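Local structure of sporozoite-specific SAG protein (Toxoplasma gondii, 2WNK) at residues C48-D52 / C53-A57. The protein is a surface antigen of the sporozoite stage, related to SAG2 and built from two SRS domains, probably displayed on the parasite membrane. Numbering follows the deposited sequence.
Sequences CTTAD and CSNEA
Cys48 and Cys53 are joined by a disulfide, SG to SG 2.0 Å, that spans the loop between strands 46-48 and 56-58. Both sulfurs lie beside their own backbone N, opposite the carbonyl carbon, and the dihedral about the S-S bond, 99°, is close to the relaxed right angle. The bridge is buried: Cys48 packs on Pro37 and Phe97, Cys53 on Leu99 of strand 94-101. Inside the loop, a type I turn from Thr50 to Cys53 is closed by Cys53 N donating to Thr50 O at 3.0 Å.

Hydroxyls and a carboxylate tie the loop together on its exposed side. Thr50 OG1 sits between its own backbone N and carbonyl carbon (chi1 54°), which brings it to 2.8 Å from Ser54 OG and also near Asp52 OD1. Asp52 OD1 in turn accepts from Ser54 N at 3.1 Å, the donor standing well above the carboxylate plane. Ser54 OG passes its own proton to Asn55 OD1, meeting it in the amide plane on a lone pair.

Toward the strands, Thr49 N donates to Asn55 O at 2.9 Å, while Thr49 OG1 presses on Asn55 CB at 3.1 Å, the two side chains crossing nearly perpendicular. Glu56 OE1 forms a salt bridge with Lys46 NZ, from strand 46-48 just before the loop.

With Cys48 and Glu56 as a non-hydrogen-bonded antiparallel pair, this is a disulfide-bridged loop joining two strands of a small beta hairpin, at the surface of the first SRS domain.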
loop_
_atom_site.group_PDB
_atom_site.type_symbol
_atom_site.label_atom_id
_atom_site.label_comp_id
_atom_site.label_asym_id
_atom_site.label_seq_id
_atom_site.Cartn_x
_atom_site.Cartn_y
_atom_site.Cartn_z
ATOM N N CYS A 48 -10.964 1.293 17.894
ATOM C CA CYS A 48 -12.422 1.553 17.768
ATOM C C CYS A 48 -12.890 1.186 16.364
ATOM O O CYS A 48 -12.107 1.211 15.407
ATOM C CB CYS A 48 -12.752 2.990 18.112
ATOM S SG CYS A 48 -12.333 3.280 19.813
ATOM N N THR A 49 -14.161 0.804 16.255
ATOM C CA THR A 49 -14.706 0.432 14.973
ATOM C C THR A 49 -15.823 1.382 14.549
ATOM O O THR A 49 -16.463 1.189 13.524
ATOM C CB THR A 49 -15.212 -1.038 14.990
ATOM O OG1 THR A 49 -16.133 -1.176 16.098
ATOM C CG2 THR A 49 -13.990 -1.981 15.118
ATOM N N THR A 50 -16.035 2.414 15.361
ATOM C CA THR A 50 -16.836 3.573 15.005
ATOM C C THR A 50 -16.066 4.828 15.443
ATOM O O THR A 50 -15.189 4.773 16.327
ATOM C CB THR A 50 -18.173 3.598 15.720
ATOM O OG1 THR A 50 -17.908 3.487 17.119
ATOM C CG2 THR A 50 -19.090 2.444 15.217
ATOM N N ALA A 51 -16.382 5.956 14.822
ATOM C CA ALA A 51 -15.610 7.183 15.039
ATOM C C ALA A 51 -15.708 7.751 16.475
ATOM O O ALA A 51 -14.854 8.551 16.899
ATOM C CB ALA A 51 -15.993 8.236 14.008
ATOM N N ASP A 52 -16.755 7.358 17.219
ATOM C CA ASP A 52 -16.916 7.783 18.640
ATOM C C ASP A 52 -16.594 6.688 19.635
ATOM O O ASP A 52 -16.888 6.836 20.798
ATOM C CB ASP A 52 -18.316 8.320 18.912
ATOM C CG ASP A 52 -19.406 7.258 18.780
ATOM O OD1 ASP A 52 -19.120 6.163 18.232
ATOM O OD2 ASP A 52 -20.543 7.572 19.138
ATOM N N CYS A 53 -15.949 5.613 19.155
ATOM C CA CYS A 53 -15.533 4.527 20.018
ATOM C C CYS A 53 -16.728 3.895 20.733
ATOM O O CYS A 53 -16.580 3.280 21.801
ATOM C CB CYS A 53 -14.481 5.013 20.998
ATOM S SG CYS A 53 -12.879 5.211 20.179
ATOM N N SER A 54 -17.921 4.013 20.153
ATOM C CA SER A 54 -19.075 3.292 20.706
ATOM C C SER A 54 -18.828 1.751 20.677
ATOM O O SER A 54 -19.369 1.009 21.506
ATOM C CB SER A 54 -20.355 3.629 19.923
ATOM O OG SER A 54 -20.258 3.087 18.610
ATOM N N ASN A 55 -18.057 1.289 19.691
ATOM C CA ASN A 55 -17.701 -0.125 19.518
ATOM C C ASN A 55 -16.174 -0.244 19.410
ATOM O O ASN A 55 -15.539 0.618 18.794
ATOM C CB ASN A 55 -18.361 -0.672 18.250
ATOM C CG ASN A 55 -19.852 -0.845 18.409
ATOM O OD1 ASN A 55 -20.586 0.147 18.462
ATOM N ND2 ASN A 55 -20.322 -2.093 18.442
ATOM N N GLU A 56 -15.613 -1.306 19.987
ATOM C CA GLU A 56 -14.177 -1.586 19.911
ATOM C C GLU A 56 -13.940 -3.038 19.605
ATOM O O GLU A 56 -14.769 -3.906 19.920
ATOM C CB GLU A 56 -13.507 -1.368 21.262
ATOM C CG GLU A 56 -13.626 -0.029 21.836
ATOM C CD GLU A 56 -13.018 0.000 23.234
ATOM O OE1 GLU A 56 -12.477 -1.049 23.671
ATOM O OE2 GLU A 56 -13.059 1.067 23.863
ATOM N N ALA A 57 -12.764 -3.321 19.078
ATOM C CA ALA A 57 -12.375 -4.712 18.840
ATOM C C ALA A 57 -10.869 -4.852 19.056
ATOM O O ALA A 57 -10.151 -3.865 19.004
ATOM C CB ALA A 57 -12.706 -5.073 17.423
HETATM O O HOH W 1 -16.404 -3.462 17.188
#